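Polyketide synthase PksJ (Bacillus subtilis subsp. subtilis, PDB 4J1Q) carries, within the bacillaene assembly line, a ketoreductase domain that binds NADPH and stereoselectively reduces alpha- and beta-keto groups of polyketide intermediates. Local coordinates at residues His47-Phe52 and Ser64-Ala69; Arg56-Ser61 and Glu148-Met153. All blocks are in the same frame, centred on the assembly; numbering follows the deposited sequence.

Interaction 1 of 2, residues His47-Phe52 and Ser64-Ala69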
ATOM      1  N   HIS A  47       4.412 -22.648 -15.710  1.00 67.82           N
ATOM      2  CA  HIS A  47       3.694 -22.525 -14.450  1.00 62.30           C
ATOM      3  C   HIS A  47       4.651 -22.387 -13.310  1.00 63.55           C
ATOM      4  O   HIS A  47       5.477 -23.283 -13.051  1.00 62.05           O
ATOM      5  CB  HIS A  47       2.795 -23.728 -14.203  1.00 62.87           C
ATOM      6  CG  HIS A  47       1.905 -23.584 -12.986  1.00 61.59           C
ATOM      7  ND1 HIS A  47       0.732 -24.225 -12.868  1.00 59.64           N
ATOM      8  CD2 HIS A  47       2.044 -22.803 -11.835  1.00 59.27           C
ATOM      9  CE1 HIS A  47       0.162 -23.910 -11.691  1.00 60.34           C
ATOM     10  NE2 HIS A  47       0.980 -23.063 -11.045  1.00 59.92           N
ATOM     11  N   ILE A  48       4.530 -21.255 -12.606  1.00 59.35           N
ATOM     12  CA  ILE A  48       5.418 -20.940 -11.496  1.00 56.79           C
ATOM     13  C   ILE A  48       4.633 -20.679 -10.233  1.00 55.60           C
ATOM     14  O   ILE A  48       3.619 -19.978 -10.255  1.00 54.15           O
ATOM     15  CB  ILE A  48       6.291 -19.714 -11.794  1.00 54.37           C
ATOM     16  CG1 ILE A  48       7.058 -19.929 -13.086  1.00 56.20           C
ATOM     17  CG2 ILE A  48       7.244 -19.435 -10.638  1.00 51.40           C
ATOM     18  CD1 ILE A  48       8.227 -18.995 -13.261  1.00 57.08           C
ATOM     19  N   ILE A  49       5.094 -21.268  -9.136  1.00 56.06           N
ATOM     20  CA  ILE A  49       4.476 -21.055  -7.841  1.00 56.40           C
ATOM     21  C   ILE A  49       5.515 -20.667  -6.807  1.00 57.94           C
ATOM     22  O   ILE A  49       6.569 -21.294  -6.713  1.00 58.09           O
ATOM     23  CB  ILE A  49       3.676 -22.275  -7.360  1.00 59.39           C
ATOM     24  CG1 ILE A  49       4.561 -23.510  -7.304  1.00 63.74           C
ATOM     25  CG2 ILE A  49       2.514 -22.534  -8.301  1.00 61.95           C
ATOM     26  CD1 ILE A  49       3.849 -24.758  -6.805  1.00 66.24           C
ATOM     27  N   VAL A  50       5.249 -19.566  -6.103  1.00 55.17           N
ATOM     28  CA  VAL A  50       6.194 -18.999  -5.151  1.00 52.80           C
ATOM     29  C   VAL A  50       5.593 -19.090  -3.761  1.00 52.48           C
ATOM     30  O   VAL A  50       4.486 -18.623  -3.547  1.00 55.34           O
ATOM     31  CB  VAL A  50       6.483 -17.517  -5.481  1.00 51.69           C
ATOM     32  CG1 VAL A  50       7.519 -16.923  -4.541  1.00 48.67           C
ATOM     33  CG2 VAL A  50       6.921 -17.374  -6.924  1.00 49.82           C
ATOM     34  N   LEU A  51       6.302 -19.738  -2.840  1.00 57.79           N
ATOM     35  CA  LEU A  51       5.822 -19.941  -1.461  1.00 57.56           C
ATOM     36  C   LEU A  51       6.578 -19.048  -0.487  1.00 56.95           C
ATOM     37  O   LEU A  51       7.801 -19.140  -0.368  1.00 55.76           O
ATOM     38  CB  LEU A  51       5.989 -21.404  -1.017  1.00 62.79           C
ATOM     39  CG  LEU A  51       5.964 -22.509  -2.066  1.00 65.81           C
ATOM     40  CD1 LEU A  51       6.520 -23.793  -1.461  1.00 71.33           C
ATOM     41  CD2 LEU A  51       4.541 -22.718  -2.575  1.00 65.19           C
ATOM     42  N   PHE A  52       5.830 -18.274   0.285  1.00 55.28           N
ATOM     43  CA  PHE A  52       6.406 -17.298   1.187  1.00 55.83           C
ATOM     44  C   PHE A  52       6.547 -17.883   2.582  1.00 58.73           C
ATOM     45  O   PHE A  52       5.657 -17.733   3.420  1.00 57.35           O
ATOM     46  CB  PHE A  52       5.505 -16.060   1.252  1.00 52.74           C
ATOM     47  CG  PHE A  52       5.651 -15.152   0.079  1.00 50.53           C
ATOM     48  CD1 PHE A  52       6.544 -14.103   0.111  1.00 49.81           C
ATOM     49  CD2 PHE A  52       4.907 -15.352  -1.069  1.00 51.50           C
ATOM     50  CE1 PHE A  52       6.703 -13.280  -0.987  1.00 46.63           C
ATOM     51  CE2 PHE A  52       5.056 -14.522  -2.168  1.00 45.18           C
ATOM     52  CZ  PHE A  52       5.999 -13.527  -2.145  1.00 44.93           C
ATOM     53  N   SER A  64       5.974 -32.297  -5.491  1.00108.37           N
ATOM     54  CA  SER A  64       5.733 -33.664  -5.926  1.00122.35           C
ATOM     55  C   SER A  64       4.473 -33.714  -6.778  1.00124.44           C
ATOM     56  O   SER A  64       4.453 -34.315  -7.855  1.00129.47           O
ATOM     57  CB  SER A  64       5.591 -34.599  -4.722  1.00119.49           C
ATOM     58  OG  SER A  64       6.334 -34.125  -3.613  1.00121.18           O
ATOM     59  N   HIS A  65       3.433 -33.038  -6.304  1.00121.96           N
ATOM     60  CA  HIS A  65       2.137 -33.090  -6.956  1.00117.26           C
ATOM     61  C   HIS A  65       2.070 -32.258  -8.202  1.00107.06           C
ATOM     62  O   HIS A  65       1.253 -32.525  -9.081  1.00109.73           O
ATOM     63  CB  HIS A  65       1.037 -32.701  -5.986  1.00114.55           C
ATOM     64  CG  HIS A  65       0.662 -33.801  -5.028  1.00124.42           C
ATOM     65  ND1 HIS A  65       1.448 -34.158  -3.997  1.00130.80           N
ATOM     66  CD2 HIS A  65      -0.429 -34.665  -5.010  1.00127.50           C
ATOM     67  CE1 HIS A  65       0.876 -35.175  -3.329  1.00134.87           C
ATOM     68  NE2 HIS A  65      -0.280 -35.478  -3.944  1.00132.10           N
ATOM     69  N   MET A  66       2.951 -31.270  -8.317  1.00100.36           N
ATOM     70  CA  MET A  66       2.839 -30.266  -9.381  1.00 99.01           C
ATOM     71  C   MET A  66       4.076 -30.198 -10.256  1.00 97.31           C
ATOM     72  O   MET A  66       4.472 -29.127 -10.693  1.00 88.69           O
ATOM     73  CB  MET A  66       2.553 -28.873  -8.792  1.00 93.34           C
ATOM     74  CG  MET A  66       1.150 -28.726  -8.234  1.00 93.31           C
ATOM     75  SD  MET A  66       0.813 -27.100  -7.549  1.00 94.29           S
ATOM     76  CE  MET A  66       1.800 -27.158  -6.042  1.00 86.94           C
ATOM     77  N   LYS A  67       4.684 -31.341 -10.540  1.00112.66           N
ATOM     78  CA  LYS A  67       6.022 -31.329 -11.115  1.00104.73           C
ATOM     79  C   LYS A  67       6.063 -30.714 -12.514  1.00102.41           C
ATOM     80  O   LYS A  67       7.134 -30.492 -13.066  1.00102.92           O
ATOM     81  CB  LYS A  67       6.645 -32.718 -11.075  1.00110.40           C
ATOM     82  CG  LYS A  67       6.921 -33.218  -9.663  1.00114.00           C
ATOM     83  CD  LYS A  67       7.506 -34.619  -9.686  1.00127.89           C
ATOM     84  CE  LYS A  67       7.617 -35.209  -8.290  1.00135.29           C
ATOM     85  NZ  LYS A  67       7.886 -36.676  -8.348  1.00128.47           N
ATOM     86  N   ASP A  68       4.897 -30.333 -13.027  1.00102.99           N
ATOM     87  CA  ASP A  68       4.789 -29.581 -14.285  1.00 99.16           C
ATOM     88  C   ASP A  68       4.907 -28.052 -14.087  1.00 95.12           C
ATOM     89  O   ASP A  68       4.664 -27.273 -15.018  1.00 94.77           O
ATOM     90  CB  ASP A  68       3.457 -29.913 -14.960  1.00102.77           C
ATOM     91  CG  ASP A  68       2.305 -30.008 -13.960  1.00109.54           C
ATOM     92  OD1 ASP A  68       2.580 -30.203 -12.753  1.00111.09           O
ATOM     93  OD2 ASP A  68       1.139 -29.842 -14.375  1.00112.39           O
ATOM     94  N   ALA A  69       5.219 -27.636 -12.861  1.00 81.90           N
ATOM     95  CA  ALA A  69       5.366 -26.214 -12.531  1.00 84.22           C
ATOM     96  C   ALA A  69       6.688 -26.047 -11.792  1.00 81.05           C
ATOM     97  O   ALA A  69       7.079 -26.930 -11.019  1.00 81.93           O
ATOM     98  CB  ALA A  69       4.201 -25.733 -11.654  1.00 74.22           C
TER
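His47 meets Ala69 with the flat of its imidazole: the methyl Ala69 CB sits over one ring face, 3.8 Å from the centroid of the His47 ring and set toward its rim, in a CH-pi contact. The methyl lies nearest the root of the ring, His47 CG to Ala69 CB being 3.4 Å. With CG anti to the backbone N (chi1 -173°) the ring is carried to the Ala69 side, and chi2 (154°) turns its face to the methyl. A hydrogen bond from His47 NE2 to Gln111 on strand 108-115 probably helps to hold the ring's rotation. The backbone is close as well, His47 O lying 3.1 Å from Ala69 CB, where the chain enters strand 70-74. Here strand 46-52, helix 56-65 and strand 70-74 form a beta-alpha-beta unit, consistent with the Rossmann-like structural subdomain that precedes the NADPH-binding one in polyketide ketoreductases. Residues 66-69 lead from the helix to the second strand through a type I turn closed by Ala69 N to Met66 O (2.7 Å). Further along, Ile49 pairs through its backbone with Arg70 and Ile72. Its CG1 stands between the backbone N and the carbonyl carbon (chi1 57°) and runs on extended, which carries CD1 to the thioether end of Met66. This apolar contact is modelled closer than methyls usually sit, so its exact spacing is doubtful. Met66 also packs on His157 and Leu160 of helix 156-164.

Interaction 2 of 2, residues Arg56-Ser61 and Glu148-Met153; sequences RSVTDS and EKPEEM
The carbonyl O of Val58, whose side chain leans on Glu151, accepts a 2.7 Å bond from Ser61 OG. That hydroxyl reaches back along helix 56-65 and meets the oxygen from 29° out of the carbonyl plane, with a C=O...donor angle of 119°, so the serine spends its donor on its own helix. One turn earlier Ser57 OG lies alongside the Glu151 methylene, 3.2 Å from Glu151 CB, a polar atom resting on a carbon without a hydrogen bond across the contact. Between these serines Val58 projects its CG2 branch at Glu151 and the neighbouring proline. The backbones come together here, Val58 CA lying 4.6 Å from Glu151 CA, although the modelled approach of CG2 to both CA and CB of Glu151 is too short to be trusted. Val58 CG2 also touches the proline ring loosely, about 4.3 Å from Pro150 CG. Bent at chi2 (-60°), Glu151 curls its carboxylate back over the Val58 CG2 methyl, and the side chain also touches Glu55. Residues 150-152 form a helix-like turn between strand 140-147 and helix 156-164, and Val58 packs against this connection in the Rossmann-like fold. With no hydrogen bond or ion pair joining the segments, cohesion across them comes from van der Waals packing of aliphatic carbon, with Val58 the chief contributor.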
ATOM      1  N   ARG A  56       7.617 -26.605   5.279  1.00101.29           N
ATOM      2  CA  ARG A  56       8.465 -27.554   4.579  1.00107.47           C
ATOM      3  C   ARG A  56       7.590 -28.596   3.908  1.00108.55           C
ATOM      4  O   ARG A  56       7.828 -28.995   2.763  1.00110.24           O
ATOM      5  CB  ARG A  56       9.352 -28.261   5.595  1.00113.83           C
ATOM      6  CG  ARG A  56       8.534 -28.916   6.700  1.00122.01           C
ATOM      7  CD  ARG A  56       9.377 -29.702   7.695  1.00125.39           C
ATOM      8  NE  ARG A  56       8.547 -30.194   8.798  1.00131.55           N
ATOM      9  CZ  ARG A  56       8.755 -31.332   9.457  1.00131.06           C
ATOM     10  NH1 ARG A  56       9.765 -32.122   9.122  1.00137.59           N
ATOM     11  NH2 ARG A  56       7.941 -31.689  10.443  1.00125.54           N
ATOM     12  N   SER A  57       6.647 -29.107   4.690  1.00108.10           N
ATOM     13  CA  SER A  57       5.760 -30.153   4.242  1.00110.71           C
ATOM     14  C   SER A  57       5.038 -29.650   3.011  1.00108.34           C
ATOM     15  O   SER A  57       4.945 -30.344   1.994  1.00109.86           O
ATOM     16  CB  SER A  57       4.734 -30.448   5.325  1.00112.54           C
ATOM     17  OG  SER A  57       3.945 -29.302   5.563  1.00100.41           O
ATOM     18  N   VAL A  58       4.560 -28.415   3.108  1.00102.49           N
ATOM     19  CA  VAL A  58       3.780 -27.818   2.039  1.00 94.69           C
ATOM     20  C   VAL A  58       4.610 -27.829   0.768  1.00 90.57           C
ATOM     21  O   VAL A  58       4.164 -28.292  -0.282  1.00 87.77           O
ATOM     22  CB  VAL A  58       3.406 -26.358   2.362  1.00 90.49           C
ATOM     23  CG1 VAL A  58       2.663 -25.732   1.192  1.00 82.59           C
ATOM     24  CG2 VAL A  58       2.585 -26.290   3.637  1.00 87.76           C
ATOM     25  N   THR A  59       5.845 -27.368   0.903  1.00 94.12           N
ATOM     26  CA  THR A  59       6.758 -27.284  -0.217  1.00 99.00           C
ATOM     27  C   THR A  59       6.874 -28.627  -0.925  1.00108.26           C
ATOM     28  O   THR A  59       6.683 -28.733  -2.140  1.00108.94           O
ATOM     29  CB  THR A  59       8.162 -26.883   0.257  1.00 98.08           C
ATOM     30  OG1 THR A  59       8.076 -25.743   1.120  1.00 99.25           O
ATOM     31  CG2 THR A  59       9.029 -26.560  -0.928  1.00 99.75           C
ATOM     32  N   ASP A  60       7.207 -29.651  -0.154  1.00112.35           N
ATOM     33  CA  ASP A  60       7.478 -30.956  -0.728  1.00119.37           C
ATOM     34  C   ASP A  60       6.240 -31.545  -1.396  1.00113.19           C
ATOM     35  O   ASP A  60       6.304 -32.036  -2.530  1.00103.28           O
ATOM     36  CB  ASP A  60       8.024 -31.898   0.338  1.00128.48           C
ATOM     37  CG  ASP A  60       9.380 -31.467   0.843  1.00134.57           C
ATOM     38  OD1 ASP A  60      10.013 -30.611   0.185  1.00133.39           O
ATOM     39  OD2 ASP A  60       9.807 -31.972   1.900  1.00143.96           O
ATOM     40  N   SER A  61       5.108 -31.454  -0.709  1.00110.13           N
ATOM     41  CA  SER A  61       3.882 -32.017  -1.242  1.00111.91           C
ATOM     42  C   SER A  61       3.582 -31.363  -2.578  1.00108.32           C
ATOM     43  O   SER A  61       3.314 -32.043  -3.569  1.00107.84           O
ATOM     44  CB  SER A  61       2.726 -31.789  -0.280  1.00106.73           C
ATOM     45  OG  SER A  61       2.447 -30.411  -0.172  1.00113.45           O
ATOM     46  N   GLU A 148      -4.807 -19.943   5.116  1.00 65.95           N
ATOM     47  CA  GLU A 148      -4.817 -19.920   6.579  1.00 73.13           C
ATOM     48  C   GLU A 148      -3.892 -20.969   7.210  1.00 76.16           C
ATOM     49  O   GLU A 148      -3.152 -20.662   8.150  1.00 77.22           O
ATOM     50  CB  GLU A 148      -6.250 -20.074   7.107  1.00 76.44           C
ATOM     51  CG  GLU A 148      -6.354 -20.636   8.516  1.00 92.27           C
ATOM     52  CD  GLU A 148      -6.405 -19.561   9.594  1.00 96.60           C
ATOM     53  OE1 GLU A 148      -7.052 -18.508   9.393  1.00100.59           O
ATOM     54  OE2 GLU A 148      -5.814 -19.784  10.670  1.00107.39           O
ATOM     55  N   LYS A 149      -3.958 -22.205   6.720  1.00 73.28           N
ATOM     56  CA  LYS A 149      -2.940 -23.213   7.056  1.00 81.82           C
ATOM     57  C   LYS A 149      -2.774 -24.160   5.889  1.00 80.94           C
ATOM     58  O   LYS A 149      -3.440 -25.188   5.827  1.00 80.31           O
ATOM     59  CB  LYS A 149      -3.325 -24.025   8.306  1.00 91.20           C
ATOM     60  CG  LYS A 149      -3.975 -23.226   9.429  1.00 99.42           C
ATOM     61  CD  LYS A 149      -2.975 -22.312  10.115  1.00104.78           C
ATOM     62  CE  LYS A 149      -2.474 -22.922  11.407  1.00111.42           C
ATOM     63  NZ  LYS A 149      -1.123 -22.368  11.694  1.00121.08           N
ATOM     64  N   PRO A 150      -1.922 -23.792   4.928  1.00 78.11           N
ATOM     65  CA  PRO A 150      -1.865 -24.578   3.701  1.00 80.52           C
ATOM     66  C   PRO A 150      -1.373 -26.029   3.911  1.00 88.87           C
ATOM     67  O   PRO A 150      -1.926 -26.950   3.308  1.00 91.51           O
ATOM     68  CB  PRO A 150      -0.913 -23.775   2.803  1.00 72.81           C
ATOM     69  CG  PRO A 150      -0.094 -22.956   3.738  1.00 68.46           C
ATOM     70  CD  PRO A 150      -0.966 -22.671   4.933  1.00 73.52           C
ATOM     71  N   GLU A 151      -0.377 -26.237   4.772  1.00 88.74           N
ATOM     72  CA  GLU A 151       0.187 -27.582   4.949  1.00 99.82           C
ATOM     73  C   GLU A 151      -0.908 -28.564   5.326  1.00103.09           C
ATOM     74  O   GLU A 151      -0.956 -29.685   4.825  1.00109.88           O
ATOM     75  CB  GLU A 151       1.266 -27.595   6.028  1.00 98.96           C
ATOM     76  CG  GLU A 151       0.794 -27.048   7.362  1.00 97.83           C
ATOM     77  CD  GLU A 151       0.326 -25.614   7.245  1.00 89.61           C
ATOM     78  OE1 GLU A 151      -0.528 -25.191   8.047  1.00 95.02           O
ATOM     79  OE2 GLU A 151       0.791 -24.924   6.325  1.00 81.58           O
ATOM     80  N   GLU A 152      -1.775 -28.139   6.232  1.00103.57           N
ATOM     81  CA  GLU A 152      -2.824 -29.005   6.726  1.00109.92           C
ATOM     82  C   GLU A 152      -3.744 -29.448   5.597  1.00112.70           C
ATOM     83  O   GLU A 152      -4.123 -30.609   5.524  1.00123.87           O
ATOM     84  CB  GLU A 152      -3.595 -28.326   7.857  1.00102.06           C
ATOM     85  CG  GLU A 152      -2.683 -27.898   8.997  1.00104.44           C
ATOM     86  CD  GLU A 152      -3.431 -27.424  10.221  1.00113.22           C
ATOM     87  OE1 GLU A 152      -4.679 -27.404  10.185  1.00113.52           O
ATOM     88  OE2 GLU A 152      -2.765 -27.081  11.221  1.00116.94           O
ATOM     89  N   MET A 153      -3.975 -28.568   4.636  1.00114.11           N
ATOM     90  CA  MET A 153      -4.745 -28.955   3.468  1.00115.50           C
ATOM     91  C   MET A 153      -3.895 -29.711   2.445  1.00124.34           C
ATOM     92  O   MET A 153      -2.880 -29.202   1.967  1.00128.02           O
ATOM     93  CB  MET A 153      -5.381 -27.735   2.823  1.00108.68           C
ATOM     94  CG  MET A 153      -6.538 -28.081   1.912  1.00110.55           C
ATOM     95  SD  MET A 153      -7.223 -26.613   1.140  1.00118.61           S
ATOM     96  CE  MET A 153      -8.967 -26.961   1.323  1.00110.92           C
TER

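Helix 56-65 is common to both contacts: interaction 2 uses its first turns, and interaction 1 the turn that follows its end. Their centres lie about 12 Å apart, and they touch directly where Leu51 CD1 of the strand packs 3.6 Å from Thr59 OG1 of the helix. Their segments alternate along the chain, in the order 47-52, 56-61, 64-69 and 148-153. Helix 156-164, which follows the last of these, returns to pack on Met66 of interaction 1. Both contacts lie on the same side of the chain's centre, their own centres about 27 and 28 Å from it, and neither uses residues of the NADPH pocket, which is built from residues between 209 and 391.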